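Non-structural protein 5 (Modoc virus, PDB 2WA2) probably methylates the cap of viral RNA at guanine N7 and ribose 2'-O positions, using S-adenosylmethionine bound by its methyltransferase domain. Local coordinates at residues A35-F40 with L221-T226; A164-R169 with N195-D200; T172-I177 with E203-M208; G215-P220 with S233-N238. The protein carries 4 engineered substitutions. All coordinates share one frame; numbering follows the deposited sequence.

Interaction 1 of 4, residues A35-F40 with L221-T226; sequences AYRRRF and LSRNST
N224 points its side-chain amide into the last residues of segment 35-40, at Y36 and R39. ND2 spends both hydrogens on backbone carbonyls: one goes to Y36 O (2.8 Å), approaching nearly along the C=O axis, the other to R39 O (2.7 Å), in the carbonyl plane on a lone pair. Both acceptors lie close to the amide plane, which fixes the rotation of the group. N224 N donates to R37 O at 2.8 Å, and Y36 O also receives R39 N. N224 OD1 accepts from R253 NH1. Chi1 of 169° puts CG of Y36 anti to the backbone N; the ring and N224 pass at a slant, with N224 CB over one ring face, 3.8 Å from the centroid, as a CH-pi contact; the Y36 hydroxyl bonds to L250 O in helix 239-254. Y36 and N224 are buried; the more exposed flank holds R37 and R223. These run side by side in the same direction, R37 NH2 over the centre of the R223 guanidinium, only 3.0 Å from R223 NH1. Two donors of like charge meet there without a hydrogen bond, which should be costly. S225 OG rests against R37 CB at 3.4 Å. In the type I beta turn R223-T226, N224 thus gathers the carbonyls of Y36, R37 and R39 and ties an N-terminal helix to the FtsJ-like methyltransferase fold.

Interaction 2 of 4, residues A164-R169 with N195-D200; sequences AVEASR and NPYSCD
A single water spans E166 and Y197, whose OE1 and OH are 4.2 Å apart, while no direct hydrogen bond joins the two segments. The water donates to E166 OE1 over an unusually short 2.4 Å, a length to be read with caution, and hydrogen-bonds Y197 OH at 2.6 Å. Next to this bridge stands an Asx motif: N195 OD1 accepts from S198 N (3.1 Å) and weakly from Y197 N, with S198 at the N-cap position. The turn belongs to the step from strand 188-193 to helix 199-212 in the Rossmann-like methyltransferase fold. With CG anti to its backbone N (chi1 173°), N195 lays its amide beside helix 163-183, where ND2 donates to A163 O and passes 3.6 Å from A167 N. Its oxygen also lies over the centre of the Y197 ring, 3.2 Å above the plane. E166 extends beyond CG; its OE1 forms a salt bridge with K22 NZ and OE2 accepts from N160 N, which should offset much of its charge. Between the backbones the packing is apolar and small: E166 CB meets N195 CB at 3.8 Å, and A167 CB touches S198 CB at 3.8 Å.

Interaction 3 of 4, residues T172-I177 with E203-M208; sequences TVLNVI and EALMKM
L174 lays its side chain across the sulfur end of M208 and, with CD1, reaches L205. Three of its carbons line one side of M208 SD: CB is nearest to the sulfur at 3.7 Å, CD2 follows at 3.8 Å, and CG is a little farther. CD1 leaves the methionine and meets L205 CD2 at 3.7 Å, while the methyl of A204 approaches the same CD1 at 4.1 Å. One leucine thus touches A204, L205 and M208, which span a turn of the facing helix. The two segments run nearly parallel, their axes 10.6 Å apart and inclined by 16°, a wide spacing bridged by long side chains; no hydrogen bond crosses it. Helices 163-183 and 199-212 pack here as neighbours on one side of the central sheet of the Rossmann-like methyltransferase fold, strand 188-193 linking them in the chain as an alpha-beta-alpha unit. L205 and I177 also touch that strand, at V193 and V191 respectively, and I177 reaches strand 151-154 as well. M208 bends at chi3 (85°), which carries CE to I177, whose chain it crosses at about a right angle; CE lies 3.7 Å from I177 CG2. The same methyl sits 3.7 Å from L174 O, a backbone carbonyl that accepts from S178 OG, and M208 also packs against S178.

Interaction 4 of 4, residues G215-P220 with S233-N238; sequences GLIRVP and SGIKNN
N237 turns its amide onto the backbone of L216 and matches both polar groups of that one residue. OD1 takes the L216 N hydrogen at 2.9 Å, the donor tilted 17° from the carbonyl plane of the asparagine, while ND2 donates to L216 O, also at 2.9 Å. In the second bond the acceptor lies near the amide plane of N237, but the donor stands above the carbonyl plane of L216, 51° out of it. A chi1 of 67° sets CG of N237 between its own backbone N and carbonyl carbon. G215 leaves room for this approach: its CA comes within 3.2 Å of N237 OD1. The side-chain amide pairs with the edge of strand 215-217 much as a neighbouring strand's backbone would; this is the outermost strand at this end of the methyltransferase sheet, and its other edge pairs with strand 229-232 through G215 with V232 and I217 with Y230. Beyond the amide, I217 crosses both partners at about a right angle. Its CG2 lies 3.8 Å from N237 ND2 and 4.0 Å from I235 CG2, and the CD1 methyls of I217 and I235 meet at 4.1 Å. L216, meanwhile, packs on I239 and V243 of helix 239-254, the helix that follows this loop and whose N-cap position is taken by N238. The backbone O of N237 accepts from Q209 NE2 in helix 199-212.

Interactions 2 and 3 lie on one side of the chain's centre, 11 Å apart between centres, and are successive stations along the same two helices, 163-183 and 199-212. Helix 199-212 then leads into strand 215-217, where interaction 4 begins; L216 packs against P196 of interaction 2 and L205 of interaction 3. Interaction 1 is the most remote, about 26 Å from interaction 3 between centres, and closes a long loop of chain in which interactions 2 and 3 are nested. It meets interaction 4 through R218, whose guanidinium bonds to T226 O. Together the four contacts join an edge strand, 215-217, of the methyltransferase sheet to its flanking helices and to an N-terminal helix.

Interaction 1 of 4, residues A35-F40 with L221-T226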
loop_
_atom_site.group_PDB
_atom_site.type_symbol
_atom_site.label_atom_id
_atom_site.label_comp_id
_atom_site.label_asym_id
_atom_site.label_seq_id
_atom_site.Cartn_x
_atom_site.Cartn_y
_atom_site.Cartn_z
ATOM N N ALA A 35 22.937 4.156 0.820
ATOM C CA ALA A 35 23.486 2.816 0.593
ATOM C C ALA A 35 22.547 1.744 1.164
ATOM O O ALA A 35 22.298 0.732 0.528
ATOM C CB ALA A 35 24.857 2.691 1.242
ATOM N N TYR A 36 22.039 1.961 2.378
ATOM C CA TYR A 36 21.210 0.942 3.025
ATOM C C TYR A 36 19.914 0.661 2.243
ATOM O O TYR A 36 19.488 -0.499 2.070
ATOM C CB TYR A 36 20.853 1.342 4.470
ATOM C CG TYR A 36 19.777 0.440 5.067
ATOM C CD1 TYR A 36 20.018 -0.899 5.259
ATOM C CD2 TYR A 36 18.532 0.948 5.442
ATOM C CE1 TYR A 36 19.049 -1.733 5.790
ATOM C CE2 TYR A 36 17.552 0.132 5.990
ATOM C CZ TYR A 36 17.823 -1.213 6.156
ATOM O OH TYR A 36 16.918 -2.072 6.689
ATOM N N ARG A 37 19.289 1.734 1.778
ATOM C CA ARG A 37 17.933 1.634 1.281
ATOM C C ARG A 37 17.785 0.786 0.025
ATOM O O ARG A 37 16.728 0.228 -0.178
ATOM C CB ARG A 37 17.318 3.019 1.090
ATOM C CG ARG A 37 17.714 3.672 -0.204
ATOM C CD ARG A 37 17.632 5.137 -0.076
ATOM N NE ARG A 37 16.386 5.688 -0.563
ATOM C CZ ARG A 37 16.300 6.489 -1.621
ATOM N NH1 ARG A 37 17.389 6.804 -2.328
ATOM N NH2 ARG A 37 15.127 6.972 -1.982
ATOM N N ARG A 38 18.835 0.726 -0.805
ATOM C CA ARG A 38 18.860 -0.069 -2.047
ATOM C C ARG A 38 19.513 -1.450 -1.926
ATOM O O ARG A 38 19.506 -2.206 -2.894
ATOM C CB ARG A 38 19.599 0.702 -3.161
ATOM C CG ARG A 38 20.973 1.202 -2.716
ATOM C CD ARG A 38 22.049 1.220 -3.808
ATOM N NE ARG A 38 23.369 1.107 -3.165
ATOM C CZ ARG A 38 24.257 2.102 -3.046
ATOM N NH1 ARG A 38 24.004 3.302 -3.570
ATOM N NH2 ARG A 38 25.418 1.895 -2.416
ATOM N N ARG A 39 20.086 -1.771 -0.769
ATOM C CA ARG A 39 20.817 -3.028 -0.571
ATOM C C ARG A 39 19.928 -4.256 -0.790
ATOM O O ARG A 39 18.983 -4.494 -0.040
ATOM C CB ARG A 39 21.457 -3.048 0.823
ATOM C CG ARG A 39 22.682 -3.949 0.977
ATOM C CD ARG A 39 23.345 -3.718 2.355
ATOM N NE ARG A 39 24.040 -2.421 2.422
ATOM C CZ ARG A 39 24.227 -1.705 3.536
ATOM N NH1 ARG A 39 23.774 -2.141 4.714
ATOM N NH2 ARG A 39 24.868 -0.534 3.474
ATOM N N PHE A 40 20.241 -5.020 -1.840
ATOM C CA PHE A 40 19.484 -6.228 -2.238
ATOM C C PHE A 40 18.034 -5.987 -2.676
ATOM O O PHE A 40 17.219 -6.921 -2.671
ATOM C CB PHE A 40 19.460 -7.268 -1.122
ATOM C CG PHE A 40 20.789 -7.861 -0.798
ATOM C CD1 PHE A 40 21.306 -8.899 -1.569
ATOM C CD2 PHE A 40 21.508 -7.412 0.308
ATOM C CE1 PHE A 40 22.540 -9.476 -1.251
ATOM C CE2 PHE A 40 22.744 -7.973 0.640
ATOM C CZ PHE A 40 23.261 -9.004 -0.152
ATOM N N LEU A 221 10.605 -5.186 -4.301
ATOM C CA LEU A 221 10.906 -3.877 -4.877
ATOM C C LEU A 221 10.847 -2.722 -3.872
ATOM O O LEU A 221 11.376 -1.639 -4.141
ATOM C CB LEU A 221 9.944 -3.576 -6.026
ATOM C CG LEU A 221 10.067 -4.460 -7.275
ATOM C CD1 LEU A 221 8.838 -4.324 -8.131
ATOM C CD2 LEU A 221 11.216 -3.983 -8.070
ATOM N N SER A 222 10.160 -2.910 -2.742
ATOM C CA SER A 222 10.160 -1.847 -1.717
ATOM C C SER A 222 11.577 -1.628 -1.204
ATOM O O SER A 222 12.321 -2.590 -0.999
ATOM C CB SER A 222 9.267 -2.208 -0.537
ATOM O OG SER A 222 7.907 -2.212 -0.908
ATOM N N ARG A 223 11.916 -0.363 -0.937
ATOM C CA ARG A 223 13.246 -0.019 -0.420
ATOM C C ARG A 223 13.395 -0.415 1.049
ATOM O O ARG A 223 12.412 -0.523 1.788
ATOM C CB ARG A 223 13.522 1.467 -0.586
ATOM C CG ARG A 223 13.598 1.944 -2.037
ATOM C CD ARG A 223 14.191 3.345 -2.014
ATOM N NE ARG A 223 14.181 3.996 -3.316
ATOM C CZ ARG A 223 13.404 5.030 -3.628
ATOM N NH1 ARG A 223 12.568 5.544 -2.733
ATOM N NH2 ARG A 223 13.469 5.554 -4.848
ATOM N N ASN A 224 14.630 -0.607 1.486
ATOM C CA ASN A 224 14.837 -1.065 2.858
ATOM C C ASN A 224 14.504 0.023 3.875
ATOM O O ASN A 224 14.308 -0.270 5.048
ATOM C CB ASN A 224 16.266 -1.538 3.078
ATOM C CG ASN A 224 16.646 -2.746 2.204
ATOM O OD1 ASN A 224 15.840 -3.651 1.971
ATOM N ND2 ASN A 224 17.892 -2.751 1.728
ATOM N N SER A 225 14.420 1.269 3.399
ATOM C CA SER A 225 14.072 2.423 4.248
ATOM C C SER A 225 12.572 2.561 4.538
ATOM O O SER A 225 12.144 3.522 5.192
ATOM C CB SER A 225 14.576 3.701 3.551
ATOM O OG SER A 225 14.163 3.644 2.196
ATOM N N THR A 226 11.759 1.618 4.033
ATOM C CA THR A 226 10.354 1.572 4.429
ATOM C C THR A 226 9.990 0.136 4.803
ATOM O O THR A 226 10.444 -0.780 4.140
ATOM C CB THR A 226 9.403 2.068 3.304
ATOM O OG1 THR A 226 8.054 1.852 3.709
ATOM C CG2 THR A 226 9.664 1.343 1.952
#

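Interaction 2 of 4, residues A164-R169 with N195-D200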
loop_
_atom_site.group_PDB
_atom_site.type_symbol
_atom_site.label_atom_id
_atom_site.label_comp_id
_atom_site.label_asym_id
_atom_site.label_seq_id
_atom_site.Cartn_x
_atom_site.Cartn_y
_atom_site.Cartn_z
ATOM N N ALA A 164 5.054 6.087 15.650
ATOM C CA ALA A 164 3.684 6.307 16.193
ATOM C C ALA A 164 2.841 7.182 15.273
ATOM O O ALA A 164 1.621 6.963 15.145
ATOM C CB ALA A 164 3.731 6.881 17.625
ATOM N N VAL A 165 3.474 8.158 14.604
ATOM C CA VAL A 165 2.780 8.920 13.561
ATOM C C VAL A 165 2.370 7.999 12.400
ATOM O O VAL A 165 1.249 8.077 11.892
ATOM C CB VAL A 165 3.643 10.108 13.012
ATOM C CG1 VAL A 165 2.988 10.765 11.804
ATOM C CG2 VAL A 165 3.914 11.137 14.105
ATOM N N GLU A 166 3.301 7.159 11.956
ATOM C CA GLU A 166 3.012 6.191 10.896
ATOM C C GLU A 166 1.911 5.194 11.306
ATOM O O GLU A 166 1.042 4.879 10.474
ATOM C CB GLU A 166 4.277 5.445 10.479
ATOM C CG GLU A 166 5.330 6.332 9.830
ATOM C CD GLU A 166 6.557 5.556 9.363
ATOM O OE1 GLU A 166 6.963 4.609 10.073
ATOM O OE2 GLU A 166 7.108 5.886 8.309
ATOM N N ALA A 167 1.993 4.669 12.535
ATOM C CA ALA A 167 0.888 3.802 13.088
ATOM C C ALA A 167 -0.475 4.489 13.017
ATOM O O ALA A 167 -1.450 3.896 12.570
ATOM C CB ALA A 167 1.195 3.378 14.522
ATOM N N SER A 168 -0.542 5.754 13.433
ATOM C CA SER A 168 -1.831 6.467 13.442
ATOM C C SER A 168 -2.392 6.626 12.040
ATOM O O SER A 168 -3.586 6.400 11.808
ATOM C CB SER A 168 -1.657 7.863 14.089
ATOM O OG SER A 168 -1.568 7.672 15.482
ATOM N N ARG A 169 -1.535 7.011 11.090
ATOM C CA ARG A 169 -1.990 7.148 9.709
ATOM C C ARG A 169 -2.393 5.814 9.107
ATOM O O ARG A 169 -3.354 5.738 8.339
ATOM C CB ARG A 169 -0.896 7.753 8.830
ATOM C CG ARG A 169 -0.447 9.110 9.296
ATOM C CD ARG A 169 0.737 9.519 8.502
ATOM N NE ARG A 169 1.136 10.867 8.882
ATOM C CZ ARG A 169 2.189 11.512 8.391
ATOM N NH1 ARG A 169 2.971 10.962 7.459
ATOM N NH2 ARG A 169 2.449 12.735 8.838
ATOM N N ASN A 195 3.064 1.166 8.324
ATOM C CA ASN A 195 3.708 0.626 9.519
ATOM C C ASN A 195 2.908 -0.586 9.950
ATOM O O ASN A 195 1.892 -0.423 10.657
ATOM C CB ASN A 195 3.701 1.673 10.649
ATOM C CG ASN A 195 4.197 1.128 11.994
ATOM O OD1 ASN A 195 4.330 -0.086 12.192
ATOM N ND2 ASN A 195 4.477 2.035 12.933
ATOM N N PRO A 196 3.338 -1.789 9.523
ATOM C CA PRO A 196 2.622 -3.014 9.848
ATOM C C PRO A 196 3.066 -3.684 11.151
ATOM O O PRO A 196 2.451 -4.670 11.523
ATOM C CB PRO A 196 2.985 -3.928 8.672
ATOM C CG PRO A 196 4.394 -3.558 8.368
ATOM C CD PRO A 196 4.481 -2.053 8.618
ATOM N N TYR A 197 4.108 -3.170 11.817
ATOM C CA TYR A 197 4.620 -3.832 13.043
ATOM C C TYR A 197 4.062 -3.285 14.349
ATOM O O TYR A 197 4.216 -3.898 15.399
ATOM C CB TYR A 197 6.148 -3.819 13.089
ATOM C CG TYR A 197 6.731 -2.444 12.920
ATOM C CD1 TYR A 197 6.889 -1.587 14.007
ATOM C CD2 TYR A 197 7.143 -2.014 11.673
ATOM C CE1 TYR A 197 7.424 -0.326 13.844
ATOM C CE2 TYR A 197 7.688 -0.770 11.494
ATOM C CZ TYR A 197 7.809 0.069 12.570
ATOM O OH TYR A 197 8.327 1.318 12.365
ATOM N N SER A 198 3.401 -2.146 14.286
ATOM C CA SER A 198 2.777 -1.563 15.453
ATOM C C SER A 198 1.691 -2.528 15.978
ATOM O O SER A 198 0.934 -3.117 15.186
ATOM C CB SER A 198 2.197 -0.203 15.061
ATOM O OG SER A 198 1.107 0.159 15.876
ATOM N N CYS A 199 1.623 -2.706 17.297
ATOM C CA CYS A 199 0.647 -3.629 17.852
ATOM C C CYS A 199 -0.791 -3.295 17.460
ATOM O O CYS A 199 -1.521 -4.201 17.077
ATOM C CB CYS A 199 0.769 -3.791 19.371
ATOM S SG CYS A 199 -0.430 -5.068 19.946
ATOM N N ASP A 200 -1.205 -2.023 17.554
ATOM C CA ASP A 200 -2.574 -1.654 17.161
ATOM C C ASP A 200 -2.878 -1.978 15.698
ATOM O O ASP A 200 -3.989 -2.421 15.352
ATOM C CB ASP A 200 -2.927 -0.184 17.471
ATOM C CG ASP A 200 -1.915 0.809 16.938
ATOM O OD1 ASP A 200 -1.021 0.438 16.134
ATOM O OD2 ASP A 200 -2.025 2.005 17.327
HETATM O O HOH W 1 7.744 2.339 10.051
#

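Interaction 3 of 4, residues T172-I177 with E203-M208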
loop_
_atom_site.group_PDB
_atom_site.type_symbol
_atom_site.label_atom_id
_atom_site.label_comp_id
_atom_site.label_asym_id
_atom_site.label_seq_id
_atom_site.Cartn_x
_atom_site.Cartn_y
_atom_site.Cartn_z
ATOM N N THR A 172 -5.817 4.856 10.410
ATOM C CA THR A 172 -6.823 5.619 9.705
ATOM C C THR A 172 -7.164 5.026 8.349
ATOM O O THR A 172 -8.330 4.894 8.017
ATOM C CB THR A 172 -6.385 7.102 9.547
ATOM O OG1 THR A 172 -6.318 7.680 10.852
ATOM C CG2 THR A 172 -7.395 7.880 8.709
ATOM N N VAL A 173 -6.146 4.683 7.568
ATOM C CA VAL A 173 -6.353 4.020 6.261
ATOM C C VAL A 173 -7.119 2.698 6.409
ATOM O O VAL A 173 -8.096 2.460 5.697
ATOM C CB VAL A 173 -5.022 3.791 5.527
ATOM C CG1 VAL A 173 -5.182 2.916 4.283
ATOM C CG2 VAL A 173 -4.391 5.138 5.145
ATOM N N LEU A 174 -6.664 1.843 7.321
ATOM C CA LEU A 174 -7.323 0.550 7.530
ATOM C C LEU A 174 -8.809 0.701 7.921
ATOM O O LEU A 174 -9.657 -0.026 7.400
ATOM C CB LEU A 174 -6.563 -0.276 8.563
ATOM C CG LEU A 174 -5.140 -0.685 8.089
ATOM C CD1 LEU A 174 -4.466 -1.574 9.116
ATOM C CD2 LEU A 174 -5.129 -1.363 6.671
ATOM N N ASN A 175 -9.100 1.633 8.827
ATOM C CA ASN A 175 -10.486 1.928 9.198
ATOM C C ASN A 175 -11.334 2.375 7.979
ATOM O O ASN A 175 -12.475 1.922 7.784
ATOM C CB ASN A 175 -10.537 2.932 10.360
ATOM C CG ASN A 175 -11.937 3.159 10.860
ATOM O OD1 ASN A 175 -12.483 4.248 10.700
ATOM N ND2 ASN A 175 -12.565 2.107 11.417
ATOM N N VAL A 176 -10.764 3.227 7.136
ATOM C CA VAL A 176 -11.446 3.674 5.918
ATOM C C VAL A 176 -11.675 2.495 4.956
ATOM O O VAL A 176 -12.799 2.252 4.468
ATOM C CB VAL A 176 -10.653 4.804 5.231
ATOM C CG1 VAL A 176 -11.232 5.117 3.864
ATOM C CG2 VAL A 176 -10.621 6.038 6.149
ATOM N N ILE A 177 -10.610 1.753 4.685
ATOM C CA ILE A 177 -10.686 0.600 3.796
ATOM C C ILE A 177 -11.706 -0.436 4.303
ATOM O O ILE A 177 -12.447 -0.990 3.500
ATOM C CB ILE A 177 -9.281 -0.053 3.570
ATOM C CG1 ILE A 177 -8.372 0.889 2.771
ATOM C CG2 ILE A 177 -9.396 -1.484 2.943
ATOM C CD1 ILE A 177 -8.918 1.407 1.423
ATOM N N GLU A 203 -3.276 -5.877 15.256
ATOM C CA GLU A 203 -4.638 -6.272 15.680
ATOM C C GLU A 203 -5.726 -5.839 14.691
ATOM O O GLU A 203 -6.656 -6.604 14.404
ATOM C CB GLU A 203 -4.931 -5.787 17.076
ATOM C CG GLU A 203 -4.031 -6.493 18.068
ATOM C CD GLU A 203 -4.406 -6.270 19.511
ATOM O OE1 GLU A 203 -5.063 -5.240 19.831
ATOM O OE2 GLU A 203 -4.010 -7.133 20.335
ATOM N N ALA A 204 -5.589 -4.619 14.156
ATOM C CA ALA A 204 -6.457 -4.150 13.080
ATOM C C ALA A 204 -6.400 -5.035 11.839
ATOM O O ALA A 204 -7.432 -5.347 11.283
ATOM C CB ALA A 204 -6.126 -2.697 12.733
ATOM N N LEU A 205 -5.198 -5.462 11.422
ATOM C CA LEU A 205 -5.042 -6.308 10.245
ATOM C C LEU A 205 -5.621 -7.700 10.479
ATOM O O LEU A 205 -6.240 -8.256 9.578
ATOM C CB LEU A 205 -3.580 -6.430 9.823
ATOM C CG LEU A 205 -2.904 -5.182 9.259
ATOM C CD1 LEU A 205 -1.393 -5.411 9.269
ATOM C CD2 LEU A 205 -3.438 -4.917 7.844
ATOM N N MET A 206 -5.410 -8.246 11.672
ATOM C CA MET A 206 -5.962 -9.577 11.985
ATOM C C MET A 206 -7.487 -9.517 11.914
ATOM O O MET A 206 -8.134 -10.463 11.451
ATOM C CB MET A 206 -5.522 -10.079 13.375
ATOM C CG MET A 206 -4.007 -10.397 13.558
ATOM S SD MET A 206 -3.350 -11.555 12.327
ATOM C CE MET A 206 -3.932 -13.145 12.998
ATOM N N LYS A 207 -8.055 -8.408 12.390
ATOM C CA LYS A 207 -9.528 -8.228 12.348
ATOM C C LYS A 207 -10.009 -8.127 10.906
ATOM O O LYS A 207 -11.003 -8.729 10.547
ATOM C CB LYS A 207 -9.987 -7.012 13.153
ATOM C CG LYS A 207 -11.450 -6.576 12.885
ATOM C CD LYS A 207 -11.841 -5.354 13.773
ATOM C CE LYS A 207 -13.342 -5.053 13.685
ATOM N NZ LYS A 207 -13.750 -3.983 14.706
ATOM N N MET A 208 -9.306 -7.362 10.073
ATOM C CA MET A 208 -9.652 -7.280 8.640
ATOM C C MET A 208 -9.538 -8.631 7.962
ATOM O O MET A 208 -10.383 -9.006 7.166
ATOM C CB MET A 208 -8.738 -6.276 7.921
ATOM C CG MET A 208 -9.140 -4.870 8.345
ATOM S SD MET A 208 -8.018 -3.612 7.735
ATOM C CE MET A 208 -8.660 -3.290 6.097
#

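Interaction 4 of 4, residues G215-P220 with S233-N238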
loop_
_atom_site.group_PDB
_atom_site.type_symbol
_atom_site.label_atom_id
_atom_site.label_comp_id
_atom_site.label_asym_id
_atom_site.label_seq_id
_atom_site.Cartn_x
_atom_site.Cartn_y
_atom_site.Cartn_z
ATOM N N GLY A 215 -4.253 -11.390 3.115
ATOM C CA GLY A 215 -2.980 -11.618 3.791
ATOM C C GLY A 215 -2.120 -10.381 3.632
ATOM O O GLY A 215 -2.553 -9.385 3.032
ATOM N N LEU A 216 -0.922 -10.426 4.189
ATOM C CA LEU A 216 -0.057 -9.249 4.167
ATOM C C LEU A 216 1.256 -9.643 3.539
ATOM O O LEU A 216 1.919 -10.599 3.991
ATOM C CB LEU A 216 0.160 -8.690 5.592
ATOM C CG LEU A 216 0.905 -7.355 5.631
ATOM C CD1 LEU A 216 -0.055 -6.221 5.214
ATOM C CD2 LEU A 216 1.553 -7.059 7.030
ATOM N N ILE A 217 1.668 -8.920 2.512
ATOM C CA ILE A 217 2.875 -9.304 1.767
ATOM C C ILE A 217 3.873 -8.155 1.637
ATOM O O ILE A 217 3.490 -6.973 1.652
ATOM C CB ILE A 217 2.538 -9.894 0.358
ATOM C CG1 ILE A 217 1.837 -8.836 -0.518
ATOM C CG2 ILE A 217 1.711 -11.210 0.502
ATOM C CD1 ILE A 217 1.607 -9.211 -1.996
ATOM N N ARG A 218 5.151 -8.530 1.524
ATOM C CA ARG A 218 6.226 -7.581 1.276
ATOM C C ARG A 218 6.623 -7.665 -0.197
ATOM O O ARG A 218 6.964 -8.736 -0.692
ATOM C CB ARG A 218 7.433 -7.924 2.175
ATOM C CG ARG A 218 8.719 -7.181 1.823
ATOM C CD ARG A 218 8.579 -5.715 2.294
ATOM N NE ARG A 218 9.852 -5.009 2.179
ATOM C CZ ARG A 218 10.078 -3.784 2.630
ATOM N NH1 ARG A 218 9.082 -3.070 3.169
ATOM N NH2 ARG A 218 11.287 -3.273 2.504
ATOM N N VAL A 219 6.578 -6.538 -0.896
ATOM C CA VAL A 219 7.061 -6.477 -2.270
ATOM C C VAL A 219 8.588 -6.264 -2.206
ATOM O O VAL A 219 9.055 -5.335 -1.545
ATOM C CB VAL A 219 6.357 -5.335 -3.026
ATOM C CG1 VAL A 219 6.728 -5.353 -4.480
ATOM C CG2 VAL A 219 4.830 -5.458 -2.843
ATOM N N PRO A 220 9.370 -7.149 -2.837
ATOM C CA PRO A 220 10.842 -7.065 -2.787
ATOM C C PRO A 220 11.423 -5.833 -3.474
ATOM O O PRO A 220 12.599 -5.502 -3.261
ATOM C CB PRO A 220 11.305 -8.359 -3.485
ATOM C CG PRO A 220 10.146 -8.784 -4.310
ATOM C CD PRO A 220 8.909 -8.351 -3.559
ATOM N N SER A 233 -6.036 -9.288 -1.212
ATOM C CA SER A 233 -7.101 -10.274 -1.207
ATOM C C SER A 233 -6.649 -11.637 -1.746
ATOM O O SER A 233 -7.229 -12.641 -1.361
ATOM C CB SER A 233 -8.309 -9.773 -2.021
ATOM O OG SER A 233 -7.883 -9.271 -3.260
ATOM N N GLY A 234 -5.634 -11.654 -2.620
ATOM C CA GLY A 234 -5.284 -12.850 -3.413
ATOM C C GLY A 234 -4.413 -13.870 -2.695
ATOM O O GLY A 234 -4.370 -15.059 -3.079
ATOM N N ILE A 235 -3.719 -13.419 -1.654
ATOM C CA ILE A 235 -2.803 -14.278 -0.908
ATOM C C ILE A 235 -3.297 -14.352 0.532
ATOM O O ILE A 235 -3.565 -13.318 1.140
ATOM C CB ILE A 235 -1.343 -13.757 -1.026
ATOM C CG1 ILE A 235 -0.906 -13.826 -2.497
ATOM C CG2 ILE A 235 -0.367 -14.546 -0.079
ATOM C CD1 ILE A 235 0.368 -13.070 -2.865
ATOM N N LYS A 236 -3.439 -15.563 1.068
ATOM C CA LYS A 236 -3.888 -15.757 2.441
ATOM C C LYS A 236 -2.729 -16.289 3.280
ATOM O O LYS A 236 -2.277 -17.411 3.056
ATOM C CB LYS A 236 -5.052 -16.750 2.496
ATOM C CG LYS A 236 -6.347 -16.208 1.962
ATOM C CD LYS A 236 -7.380 -17.328 1.866
ATOM C CE LYS A 236 -8.733 -16.847 2.375
ATOM N NZ LYS A 236 -8.801 -16.771 3.861
ATOM N N ASN A 237 -2.211 -15.477 4.201
ATOM C CA ASN A 237 -1.015 -15.870 4.939
ATOM C C ASN A 237 -1.032 -15.473 6.394
ATOM O O ASN A 237 -2.039 -14.971 6.921
ATOM C CB ASN A 237 0.281 -15.428 4.223
ATOM C CG ASN A 237 0.444 -13.908 4.179
ATOM O OD1 ASN A 237 -0.383 -13.183 4.729
ATOM N ND2 ASN A 237 1.522 -13.429 3.541
ATOM N N ASN A 238 0.064 -15.800 7.059
ATOM C CA ASN A 238 0.282 -15.538 8.457
ATOM C C ASN A 238 0.842 -14.113 8.587
ATOM O O ASN A 238 2.045 -13.880 8.403
ATOM C CB ASN A 238 1.274 -16.592 8.976
ATOM C CG ASN A 238 1.752 -16.321 10.368
ATOM O OD1 ASN A 238 1.263 -15.424 11.060
ATOM N ND2 ASN A 238 2.724 -17.114 10.804
#